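Extracellular sialidase/neuraminidase, putative (Aspergillus fumigatus, PDB 2XZI) is a Kdnase of the sialidase family that probably hydrolyses the glycosidic bonds of terminal Kdn, a deaminated sialic acid. Local coordinates at residues Y116-W121 against R151-T156; S145-R150 against D170-L175; A181-G186 against P201-N206; S224-E229 against L240-R245. All blocks are in the same frame, centred on the assembly; numbering follows the deposited sequence. Where two conformers were deposited one is given.

In the fold
Contacts 1 and 2 share one blade of what is probably the six-bladed sialidase propeller, their segments alternating along the chain; contacts 3 and 4 follow in series in the next two. Contact 1 pairs the two middle strands of the sheet 101-109, 115-122, 152-158 and 169-170. Contact 2 packs the loop before strand 152-158 on the helix after strand 169-170, its centre about 11 Å from that of contact 1. The centre of contact 3, at the turn between strands 198-202 and 205-210, is also about 11 Å from that of contact 1, and the centre of contact 4, at strand 240-244, about 9 Å from that of contact 3. Contacts 3 and 4 both touch the bound sugar, while contact 2 lies toward the periphery.

Contact 1: residues Y116-W121 against R151-T156; sequences YLFLSW and RHLYLT
L117, L119 and W121 are the hydrogen-bonded partners of T156, Y154 and H152, and each pair is closed by two backbone bonds. L117 N to T156 O, at 2.8 Å, is the shortest of the six. In the H152 O bond the donor W121 N stands 39° above the carbonyl plane, whereas the return bond from H152 N to W121 O lies in the plane. Between these pairs, the CA-H groups of F118, S120, L153 and L155 point at carbonyl oxygens of the opposite strand.

Three rings gather on the face that also carries L117, L119 and T156. W121, its CG anti to the backbone N (chi1 175°), turns the edge of its six-membered ring to the face of H152, CE3 lying 3.6 Å from H152 CD2, in a T-shaped pair with planes at 87°. Y154 in turn offers its edge to the five-membered ring of W121, in an offset edge-to-face arrangement.

Apolar packing dominates the other face. L155 CD1 sits over the centre of the F118 ring, 3.6 Å from the centroid, a textbook CH-pi contact; the same methyl lies 3.9 Å from Y116 CD1. At the far end S120 CB rests over one face of the R151 guanidinium, 3.4 Å from NH2, while R151 NE bonds to D183 O.

These are the two middle strands of a four-stranded antiparallel propeller blade. Strand 101-109 flanks 115-122, and strand 169-170 flanks 152-158; L70 of strand 68-74 packs on L117 and L119.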
# COMPACT_ATOMS: atom_id res chain seq x y z
N TYR A 116 -3.84 1.29 13.44
CA TYR A 116 -2.94 0.18 13.49
C TYR A 116 -2.05 0.19 12.25
O TYR A 116 -2.52 0.46 11.15
CB TYR A 116 -3.73 -1.12 13.52
CG TYR A 116 -4.37 -1.50 14.83
CD1 TYR A 116 -3.59 -1.83 15.94
CD2 TYR A 116 -5.75 -1.62 14.92
CE1 TYR A 116 -4.20 -2.24 17.14
CE2 TYR A 116 -6.36 -2.02 16.10
CZ TYR A 116 -5.56 -2.32 17.19
OH TYR A 116 -6.15 -2.76 18.37
N LEU A 117 -0.77 -0.11 12.44
CA LEU A 117 0.15 -0.24 11.32
C LEU A 117 0.92 -1.56 11.46
O LEU A 117 1.79 -1.71 12.32
CB LEU A 117 1.07 0.98 11.20
CG LEU A 117 2.14 0.94 10.12
CD1 LEU A 117 1.53 1.17 8.77
CD2 LEU A 117 3.14 2.03 10.40
N PHE A 118 0.57 -2.51 10.61
CA PHE A 118 1.37 -3.73 10.49
C PHE A 118 2.56 -3.49 9.58
O PHE A 118 2.47 -2.74 8.62
CB PHE A 118 0.51 -4.88 9.95
CG PHE A 118 -0.50 -5.41 10.93
CD1 PHE A 118 -1.78 -4.84 11.04
CD2 PHE A 118 -0.17 -6.49 11.77
CE1 PHE A 118 -2.71 -5.34 11.98
CE2 PHE A 118 -1.10 -6.98 12.71
CZ PHE A 118 -2.37 -6.40 12.80
N LEU A 119 3.68 -4.13 9.90
CA LEU A 119 4.94 -3.93 9.18
C LEU A 119 5.69 -5.24 9.11
O LEU A 119 5.51 -6.09 9.97
CB LEU A 119 5.87 -2.95 9.93
CG LEU A 119 5.38 -1.56 10.27
CD1 LEU A 119 6.32 -0.88 11.27
CD2 LEU A 119 5.27 -0.75 9.01
N SER A 120 6.56 -5.38 8.10
CA SER A 120 7.52 -6.46 8.02
C SER A 120 8.91 -5.94 8.40
O SER A 120 9.21 -4.74 8.23
CB SER A 120 7.55 -7.02 6.59
OG SER A 120 6.29 -7.60 6.23
N TRP A 121 9.75 -6.83 8.93
CA TRP A 121 11.13 -6.51 9.26
C TRP A 121 12.02 -7.65 8.83
O TRP A 121 11.61 -8.82 8.89
CB TRP A 121 11.25 -6.33 10.78
CG TRP A 121 12.64 -6.10 11.26
CD1 TRP A 121 13.23 -4.89 11.41
CD2 TRP A 121 13.60 -7.09 11.68
NE1 TRP A 121 14.51 -5.04 11.89
CE2 TRP A 121 14.77 -6.38 12.06
CE3 TRP A 121 13.61 -8.49 11.75
CZ2 TRP A 121 15.93 -7.03 12.52
CZ3 TRP A 121 14.77 -9.14 12.20
CH2 TRP A 121 15.91 -8.40 12.57
N ARG A 151 11.83 -13.24 8.13
CA ARG A 151 11.02 -12.03 8.12
C ARG A 151 10.07 -12.03 9.32
O ARG A 151 9.36 -13.02 9.57
CB ARG A 151 10.27 -11.91 6.79
CG ARG A 151 11.20 -11.61 5.63
CD ARG A 151 11.30 -10.11 5.38
NE ARG A 151 10.10 -9.65 4.69
CZ ARG A 151 9.88 -8.41 4.29
NH1 ARG A 151 10.76 -7.45 4.57
NH2 ARG A 151 8.76 -8.13 3.63
N HIS A 152 10.08 -10.93 10.06
CA HIS A 152 9.20 -10.74 11.24
C HIS A 152 8.01 -9.89 10.88
O HIS A 152 8.03 -9.19 9.87
CB HIS A 152 9.97 -10.07 12.39
CG HIS A 152 11.02 -10.95 13.00
ND1 HIS A 152 11.07 -11.19 14.36
CD2 HIS A 152 12.05 -11.64 12.45
CE1 HIS A 152 12.08 -12.01 14.61
NE2 HIS A 152 12.69 -12.29 13.48
N LEU A 153 6.97 -9.98 11.70
CA LEU A 153 5.76 -9.20 11.57
C LEU A 153 5.61 -8.39 12.84
O LEU A 153 5.57 -8.94 13.95
CB LEU A 153 4.54 -10.13 11.40
CG LEU A 153 3.19 -9.40 11.30
CD1 LEU A 153 3.06 -8.81 9.91
CD2 LEU A 153 2.07 -10.33 11.55
N TYR A 154 5.59 -7.07 12.67
CA TYR A 154 5.48 -6.12 13.76
C TYR A 154 4.18 -5.34 13.70
O TYR A 154 3.59 -5.16 12.63
CB TYR A 154 6.64 -5.16 13.66
CG TYR A 154 7.91 -5.64 14.35
CD1 TYR A 154 8.86 -6.42 13.67
CD2 TYR A 154 8.16 -5.30 15.67
CE1 TYR A 154 10.03 -6.83 14.31
CE2 TYR A 154 9.34 -5.72 16.31
CZ TYR A 154 10.26 -6.48 15.64
OH TYR A 154 11.42 -6.87 16.28
N LEU A 155 3.75 -4.86 14.86
CA LEU A 155 2.58 -4.00 14.95
C LEU A 155 2.87 -2.78 15.80
O LEU A 155 3.35 -2.89 16.93
CB LEU A 155 1.39 -4.77 15.54
CG LEU A 155 0.09 -3.98 15.72
CD1 LEU A 155 -0.52 -3.55 14.37
CD2 LEU A 155 -0.92 -4.80 16.53
N THR A 156 2.59 -1.60 15.24
CA THR A 156 2.59 -0.36 16.00
C THR A 156 1.21 0.28 15.85
O THR A 156 0.42 -0.09 14.97
CB THR A 156 3.73 0.58 15.55
OG1 THR A 156 3.62 1.83 16.24
CG2 THR A 156 3.68 0.83 14.05
O HOH W 1 6.27 -9.89 7.71

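Contact 2: residues S145-R150 against D170-L175; sequences STWEGR and DLTKEL
W147 and R150 reach D170, T172 and K173 by different torsions. W147 has CG anti to its backbone N (chi1 -176°), whereas R150 places CG between N and the carbonyl carbon (chi1 67°) and then bends at chi3. T172 sets CG2 anti to its own N, and this methyl meets the arginine tip to tip: it lies over the centre of one guanidinium face, 3.5 Å from R150 CZ.

The indole and the D170 carboxylate also approach tip to tip, with planes only 11° apart. D170 OD2 is 3.6 Å from W147 CZ2 and equally far from CH2, a close approach of carboxylate oxygen to ring carbons. Beside it, the bent chain of K173 crosses the indole, with CG 3.9 Å from W147 CZ3.

D170 is held by the start of the helix it precedes. Its OD1 accepts from T172 N at 3.0 Å, closing an Asx turn, and from T172 OG1 at 2.6 Å on the syn lone pair. On the other segment T146 OG1 receives G149 N at 2.9 Å, an ST motif that shapes the loop.

The two segments also share H152 of strand 152-158, whose ND1 bonds to D170 OD2 and whose NE2 bonds to W147 O. With an acceptor at each ring nitrogen, this histidine is probably protonated and D170 its counter-charge. R150 NH1 and K173 NZ, 5.5 Å apart, carry like charges and should repel mildly. Direct contact between the segments is by methyl, methylene and ring carbons and by the D170 carboxylate against the indole, and the polar tie between them runs through H152.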
# COMPACT_ATOMS: atom_id res chain seq x y z
N SER A 145 14.85 -19.61 8.01
CA SER A 145 13.81 -19.85 8.99
C SER A 145 14.26 -19.63 10.44
O SER A 145 13.51 -19.90 11.37
CB SER A 145 13.24 -21.25 8.81
OG SER A 145 14.18 -22.22 9.25
N THR A 146 15.48 -19.13 10.64
CA THR A 146 15.97 -18.87 11.99
C THR A 146 15.34 -17.58 12.51
O THR A 146 14.84 -16.77 11.72
CB THR A 146 17.50 -18.70 12.03
OG1 THR A 146 17.87 -17.48 11.36
CG2 THR A 146 18.21 -19.90 11.39
N TRP A 147 15.36 -17.40 13.83
CA TRP A 147 14.80 -16.20 14.44
C TRP A 147 15.49 -14.94 13.93
O TRP A 147 14.84 -13.94 13.61
CB TRP A 147 14.90 -16.29 15.96
CG TRP A 147 14.26 -15.15 16.69
CD1 TRP A 147 14.89 -14.23 17.49
CD2 TRP A 147 12.86 -14.81 16.71
NE1 TRP A 147 13.97 -13.35 18.00
CE2 TRP A 147 12.72 -13.68 17.55
CE3 TRP A 147 11.72 -15.36 16.11
CZ2 TRP A 147 11.49 -13.08 17.79
CZ3 TRP A 147 10.49 -14.76 16.35
CH2 TRP A 147 10.39 -13.63 17.19
N GLU A 148 16.81 -14.99 13.80
CA GLU A 148 17.59 -13.84 13.34
C GLU A 148 17.46 -13.58 11.84
O GLU A 148 17.52 -12.42 11.40
CB GLU A 148 19.07 -14.04 13.71
CG GLU A 148 19.33 -14.27 15.20
CD GLU A 148 19.01 -15.70 15.69
OE1 GLU A 148 18.89 -16.64 14.87
OE2 GLU A 148 18.89 -15.87 16.93
N GLY A 149 17.25 -14.64 11.06
CA GLY A 149 17.27 -14.55 9.60
C GLY A 149 15.93 -14.54 8.89
O GLY A 149 15.89 -14.46 7.67
N ARG A 150 14.83 -14.64 9.64
CA ARG A 150 13.49 -14.72 9.03
C ARG A 150 12.87 -13.35 8.95
O ARG A 150 13.33 -12.41 9.60
CB ARG A 150 12.55 -15.66 9.79
CG ARG A 150 12.15 -15.18 11.19
CD ARG A 150 11.32 -16.22 11.95
NE ARG A 150 10.04 -16.49 11.29
CZ ARG A 150 8.99 -17.09 11.84
NH1 ARG A 150 9.02 -17.51 13.10
NH2 ARG A 150 7.88 -17.25 11.14
N ASP A 170 6.66 -7.19 18.31
CA ASP A 170 6.92 -8.33 17.43
C ASP A 170 5.84 -9.40 17.62
O ASP A 170 5.72 -9.99 18.69
CB ASP A 170 8.35 -8.86 17.66
CG ASP A 170 8.78 -9.89 16.64
OD1 ASP A 170 7.90 -10.51 16.01
OD2 ASP A 170 9.99 -10.08 16.46
N LEU A 171 5.03 -9.60 16.59
CA LEU A 171 3.91 -10.54 16.64
C LEU A 171 4.17 -11.79 15.80
O LEU A 171 3.23 -12.57 15.57
CB LEU A 171 2.59 -9.87 16.25
CG LEU A 171 2.08 -8.78 17.20
CD1 LEU A 171 0.66 -8.34 16.83
CD2 LEU A 171 2.11 -9.24 18.66
N THR A 172 5.42 -11.99 15.40
CA THR A 172 5.80 -13.10 14.51
C THR A 172 5.36 -14.45 15.04
O THR A 172 4.77 -15.24 14.30
CB THR A 172 7.32 -13.12 14.29
OG1 THR A 172 7.72 -11.86 13.78
CG2 THR A 172 7.74 -14.18 13.27
N LYS A 173 5.62 -14.72 16.32
CA LYS A 173 5.31 -16.03 16.87
C LYS A 173 3.81 -16.29 16.95
O LYS A 173 3.38 -17.43 16.93
CB LYS A 173 5.95 -16.20 18.25
CG LYS A 173 7.44 -16.21 18.23
CD LYS A 173 8.01 -17.47 17.58
CE LYS A 173 7.59 -18.72 18.33
NZ LYS A 173 8.54 -19.84 18.06
N GLU A 174 3.03 -15.21 17.01
CA GLU A 174 1.59 -15.29 17.14
C GLU A 174 0.88 -15.35 15.78
O GLU A 174 -0.14 -16.04 15.61
CB GLU A 174 1.09 -14.09 17.95
CG GLU A 174 1.46 -14.10 19.45
CD GLU A 174 2.94 -13.81 19.77
OE1 GLU A 174 3.63 -13.10 19.00
OE2 GLU A 174 3.42 -14.30 20.82
N LEU A 175 1.41 -14.61 14.80
CA LEU A 175 0.67 -14.36 13.56
C LEU A 175 1.39 -14.75 12.28
O LEU A 175 0.84 -14.54 11.18
CB LEU A 175 0.26 -12.87 13.48
CG LEU A 175 -0.64 -12.36 14.61
CD1 LEU A 175 -0.85 -10.86 14.51
CD2 LEU A 175 -1.98 -13.08 14.64

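Contact 3: residues A181-G186 against P201-N206; sequences AWDAVG and PAMGRN. With KDM (deamino-alpha-neuraminic acid), chain C.
R205 NH1 is tied to both segments: it gives one N-H to D183 OD1 at 2.8 Å and another to M203 O at 2.9 Å. The second bond lies in the guanidinium plane and uses a lone pair of the carbonyl, closing across the type II beta turn A202-R205 that joins two strands of a propeller blade as a tight hairpin.

R205 NH2 completes the salt bridge by meeting D183 OD2 at 2.9 Å, so the arginine grips the carboxylate end-on, one nitrogen to each oxygen. The groups are not coplanar: the two planes stand 39° apart, and both oxygens are met on their syn sides but somewhat out of plane. A202 CB rests over one guanidinium face, and R205 NE is held by L175 O, which fixes the rotation of the group still further.

The loop 181-186 follows the turn with two backbone bonds, M203 N to A184 O and G186 N to P201 O, the latter 2.8 Å long. Between them V185 and A202 form a single bridge. A184 N, by contrast, is buried without a partner anywhere in the model.

M203 has an extended chain that crosses W182 at about a right angle. Its SD lies 3.8 Å from W182 CD1, an oblique Met-aromatic contact, and its CE touches W182 O. R151 makes a cation-pi contact with the same indole, which belongs to the pocket of the bound deamino-neuraminic acid. There W182 presents its edge to the sugar, with CZ2 3.4 Å from the ligand's O5, in the plane of the ring.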
# COMPACT_ATOMS: atom_id res chain seq x y z
N ALA A 181 10.29 -18.45 6.44
CA ALA A 181 11.47 -17.63 6.22
C ALA A 181 11.00 -16.29 5.66
O ALA A 181 10.74 -15.37 6.43
CB ALA A 181 12.44 -18.33 5.27
N TRP A 182 10.80 -16.20 4.35
CA TRP A 182 10.20 -14.99 3.79
C TRP A 182 8.79 -14.81 4.32
O TRP A 182 8.08 -15.79 4.62
CB TRP A 182 10.21 -14.99 2.26
CG TRP A 182 9.76 -13.67 1.69
CD1 TRP A 182 8.57 -13.41 1.07
CD2 TRP A 182 10.50 -12.44 1.68
NE1 TRP A 182 8.52 -12.08 0.69
CE2 TRP A 182 9.68 -11.47 1.07
CE3 TRP A 182 11.78 -12.07 2.15
CZ2 TRP A 182 10.11 -10.14 0.88
CZ3 TRP A 182 12.19 -10.74 1.98
CH2 TRP A 182 11.36 -9.80 1.35
N ASP A 183 8.39 -13.55 4.46
CA ASP A 183 7.01 -13.18 4.80
C ASP A 183 6.76 -11.78 4.28
O ASP A 183 7.71 -11.06 3.94
CB ASP A 183 6.75 -13.21 6.33
CG ASP A 183 5.28 -13.03 6.68
OD1 ASP A 183 4.42 -13.40 5.83
OD2 ASP A 183 5.00 -12.51 7.79
N ALA A 184 5.49 -11.41 4.22
CA ALA A 184 5.08 -10.05 3.85
C ALA A 184 3.71 -9.79 4.42
O ALA A 184 2.88 -10.70 4.47
CB ALA A 184 5.05 -9.87 2.33
N VAL A 185 3.48 -8.56 4.86
CA VAL A 185 2.12 -8.07 5.13
C VAL A 185 1.79 -7.00 4.09
O VAL A 185 2.68 -6.22 3.69
CB VAL A 185 1.95 -7.56 6.58
CG1 VAL A 185 2.92 -6.40 6.90
CG2 VAL A 185 0.49 -7.21 6.89
N GLY A 186 0.55 -6.99 3.61
CA GLY A 186 0.17 -6.07 2.54
C GLY A 186 1.16 -6.13 1.38
O GLY A 186 1.47 -7.21 0.89
N PRO A 201 -4.57 -8.03 4.91
CA PRO A 201 -4.05 -9.06 4.00
C PRO A 201 -2.57 -9.28 4.21
O PRO A 201 -1.82 -8.33 4.43
CB PRO A 201 -4.31 -8.45 2.62
CG PRO A 201 -4.17 -6.97 2.84
CD PRO A 201 -4.71 -6.72 4.24
N ALA A 202 -2.15 -10.53 4.12
CA ALA A 202 -0.75 -10.90 4.26
C ALA A 202 -0.40 -12.07 3.37
O ALA A 202 -1.27 -12.66 2.70
CB ALA A 202 -0.40 -11.21 5.72
N MET A 203 0.88 -12.42 3.36
CA MET A 203 1.33 -13.55 2.54
C MET A 203 0.64 -14.84 3.01
O MET A 203 0.71 -15.19 4.18
CB MET A 203 2.84 -13.70 2.65
CG MET A 203 3.37 -15.01 2.08
SD MET A 203 5.17 -14.95 1.98
CE MET A 203 5.60 -16.68 2.07
N GLY A 204 -0.05 -15.52 2.09
CA GLY A 204 -0.70 -16.81 2.37
C GLY A 204 -1.82 -16.79 3.40
O GLY A 204 -2.28 -17.86 3.83
N ARG A 205 -2.29 -15.62 3.83
CA ARG A 205 -3.21 -15.56 4.97
C ARG A 205 -3.81 -14.18 5.12
O ARG A 205 -3.24 -13.20 4.64
CB ARG A 205 -2.46 -15.93 6.25
CG ARG A 205 -1.49 -14.86 6.77
CD ARG A 205 -0.40 -15.53 7.59
NE ARG A 205 0.49 -14.63 8.33
CZ ARG A 205 1.54 -13.97 7.84
NH1 ARG A 205 1.83 -14.00 6.55
NH2 ARG A 205 2.29 -13.25 8.68
N ASN A 206 -4.96 -14.11 5.79
CA ASN A 206 -5.45 -12.84 6.34
C ASN A 206 -5.20 -12.83 7.84
O ASN A 206 -5.25 -13.88 8.50
CB ASN A 206 -6.95 -12.67 6.12
CG ASN A 206 -7.32 -12.56 4.67
OD1 ASN A 206 -6.65 -11.90 3.88
ND2 ASN A 206 -8.46 -13.16 4.32
C2 KDM C . 9.52 -5.94 -4.84
C1 KDM C . 9.05 -5.44 -6.20
C3 KDM C . 9.44 -4.82 -3.79
C4 KDM C . 9.24 -5.34 -2.34
C5 KDM C . 9.53 -6.84 -2.15
C6 KDM C . 8.66 -7.65 -3.14
C7 KDM C . 9.04 -9.14 -3.20
C8 KDM C . 8.03 -9.92 -4.07
C9 KDM C . 8.43 -11.38 -4.17
O5 KDM C . 9.30 -7.24 -0.77
O1A KDM C . 9.08 -4.21 -6.43
O1B KDM C . 8.67 -6.33 -7.00
O4 KDM C . 10.11 -4.60 -1.48
O6 KDM C . 8.72 -7.12 -4.51
O7 KDM C . 10.35 -9.26 -3.77
O8 KDM C . 6.72 -9.86 -3.49
O9 KDM C . 8.32 -11.96 -2.86
O2 KDM C . 10.88 -6.33 -5.05

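Contact 4: residues S224-E229 against L240-R245; sequences SGAGAE and LYRNDR. With KDM (deamino-alpha-neuraminic acid), chain C.
The R245 guanidinium meets E229 OE1 and the bound sugar's carboxylate round its edge, while O8 of the sugar lies over one face, offset toward the rim. R245 NH1 bonds to E229 OE1 at 2.9 Å, a salt bridge in which the nitrogen stands 50° above the carboxylate plane. The two flat groups are 75° apart, and the side chains run side by side in the same direction. A second guanidinium, that of R242, has G227 O and the D244 carboxylate at its edge; it holds D244 side-on, through NE to OD1 and NH2 to OD2.

R245 keeps CG anti to its backbone N (chi1 172°) and stays extended to NE, toward the ligand. NH2 reaches O1B of the sugar at 2.9 Å and NH1 the same oxygen at 3.1 Å. R39 and R302 bond to the sugar too, consistent with the arginine triad of sialidases. E229 OE2 bonds to Y338 OH, as in the tyrosine-glutamate pair of this family, and comes 3.4 Å from C6 of the sugar.

Behind the pocket D244 OD2 takes two donors, R242 NH2 on its syn side and G227 N at 2.7 Å on its anti lone pair. R245 N donates to E229 O at 3.0 Å, nearly in line with the carbonyl. Water 2 accepts from E229 N and donates to R245 O.

R242 NH1 also bonds to R205 O and N206 OD1 of the preceding blade. Strand 240-244 runs between 230-234 and 250-258, with F265 of strand 261-268 packed against A226, R242 and D244.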
# COMPACT_ATOMS: atom_id res chain seq x y z
N SER A 224 -5.37 -20.97 0.99
CA SER A 224 -4.75 -21.81 -0.02
C SER A 224 -4.72 -21.10 -1.38
O SER A 224 -5.75 -20.69 -1.91
CB SER A 224 -5.51 -23.15 -0.11
OG SER A 224 -4.92 -24.01 -1.06
N GLY A 225 -3.52 -20.97 -1.92
CA GLY A 225 -3.33 -20.33 -3.22
C GLY A 225 -3.10 -18.83 -3.21
O GLY A 225 -3.00 -18.24 -4.29
N ALA A 226 -3.03 -18.21 -2.03
CA ALA A 226 -2.84 -16.76 -1.93
C ALA A 226 -1.43 -16.37 -2.31
O ALA A 226 -0.50 -17.17 -2.22
CB ALA A 226 -3.17 -16.24 -0.53
N GLY A 227 -1.27 -15.13 -2.75
CA GLY A 227 0.05 -14.60 -3.04
C GLY A 227 0.81 -14.08 -1.83
O GLY A 227 0.33 -14.15 -0.68
N ALA A 228 2.01 -13.59 -2.09
CA ALA A 228 2.81 -12.92 -1.07
C ALA A 228 2.28 -11.51 -0.79
O ALA A 228 2.28 -11.09 0.36
CB ALA A 228 4.28 -12.87 -1.50
N GLU A 229 1.87 -10.79 -1.83
CA GLU A 229 1.39 -9.41 -1.69
C GLU A 229 -0.07 -9.33 -2.06
O GLU A 229 -0.43 -9.33 -3.24
CB GLU A 229 2.21 -8.44 -2.56
CG GLU A 229 3.63 -8.21 -2.09
CD GLU A 229 4.41 -7.22 -2.94
OE1 GLU A 229 3.96 -6.89 -4.07
OE2 GLU A 229 5.45 -6.75 -2.44
N LEU A 240 -15.99 -11.17 1.26
CA LEU A 240 -14.58 -10.75 1.15
C LEU A 240 -14.03 -11.10 -0.21
O LEU A 240 -14.45 -12.07 -0.84
CB LEU A 240 -13.72 -11.42 2.23
CG LEU A 240 -14.09 -11.16 3.69
CD1 LEU A 240 -13.18 -11.92 4.66
CD2 LEU A 240 -14.07 -9.67 4.00
N TYR A 241 -13.04 -10.33 -0.63
CA TYR A 241 -12.45 -10.44 -1.96
C TYR A 241 -10.95 -10.20 -1.79
O TYR A 241 -10.56 -9.11 -1.35
CB TYR A 241 -13.11 -9.38 -2.86
CG TYR A 241 -12.52 -9.03 -4.21
CD1 TYR A 241 -11.52 -8.07 -4.33
CD2 TYR A 241 -13.02 -9.59 -5.39
CE1 TYR A 241 -11.01 -7.70 -5.56
CE2 TYR A 241 -12.50 -9.23 -6.64
CZ TYR A 241 -11.50 -8.28 -6.71
OH TYR A 241 -10.97 -7.92 -7.94
N ARG A 242 -10.14 -11.22 -2.09
CA ARG A 242 -8.69 -11.07 -2.17
C ARG A 242 -8.30 -10.87 -3.62
O ARG A 242 -8.78 -11.58 -4.51
CB ARG A 242 -7.94 -12.30 -1.62
CG ARG A 242 -7.80 -12.39 -0.11
CD ARG A 242 -6.64 -11.52 0.47
NE ARG A 242 -5.29 -11.90 0.03
CZ ARG A 242 -4.27 -12.22 0.83
NH1 ARG A 242 -4.40 -12.22 2.15
NH2 ARG A 242 -3.08 -12.53 0.30
N ASN A 243 -7.44 -9.89 -3.86
CA ASN A 243 -6.92 -9.61 -5.20
C ASN A 243 -5.41 -9.46 -5.06
O ASN A 243 -4.91 -8.45 -4.54
CB ASN A 243 -7.62 -8.38 -5.78
CG ASN A 243 -7.15 -8.02 -7.17
OD1 ASN A 243 -5.95 -8.04 -7.45
ND2 ASN A 243 -8.09 -7.66 -8.05
N ASP A 244 -4.69 -10.50 -5.44
CA ASP A 244 -3.28 -10.63 -5.13
C ASP A 244 -2.40 -10.46 -6.36
O ASP A 244 -2.82 -10.75 -7.50
CB ASP A 244 -3.01 -12.02 -4.53
CG ASP A 244 -3.54 -12.18 -3.11
OD1 ASP A 244 -4.35 -11.35 -2.66
OD2 ASP A 244 -3.15 -13.16 -2.44
N ARG A 245 -1.16 -10.05 -6.10
CA ARG A 245 -0.11 -10.06 -7.10
C ARG A 245 0.22 -11.50 -7.51
O ARG A 245 0.42 -12.36 -6.64
CB ARG A 245 1.13 -9.41 -6.48
CG ARG A 245 2.40 -9.52 -7.32
CD ARG A 245 3.53 -8.85 -6.59
NE ARG A 245 4.83 -9.08 -7.23
CZ ARG A 245 5.92 -8.35 -6.99
NH1 ARG A 245 5.87 -7.29 -6.18
NH2 ARG A 245 7.05 -8.65 -7.62
C2 KDM C . 9.52 -5.94 -4.84
C1 KDM C . 9.05 -5.44 -6.20
C3 KDM C . 9.44 -4.82 -3.79
C4 KDM C . 9.24 -5.34 -2.34
C5 KDM C . 9.53 -6.84 -2.15
C6 KDM C . 8.66 -7.65 -3.14
C7 KDM C . 9.04 -9.14 -3.20
C8 KDM C . 8.03 -9.92 -4.07
C9 KDM C . 8.43 -11.38 -4.17
O5 KDM C . 9.30 -7.24 -0.77
O1A KDM C . 9.08 -4.21 -6.43
O1B KDM C . 8.67 -6.33 -7.00
O4 KDM C . 10.11 -4.60 -1.48
O6 KDM C . 8.72 -7.12 -4.51
O7 KDM C . 10.35 -9.26 -3.77
O8 KDM C . 6.72 -9.86 -3.49
O9 KDM C . 8.32 -11.96 -2.86
O2 KDM C . 10.88 -6.33 -5.05
O HOH W 2 2.33 -12.05 -4.55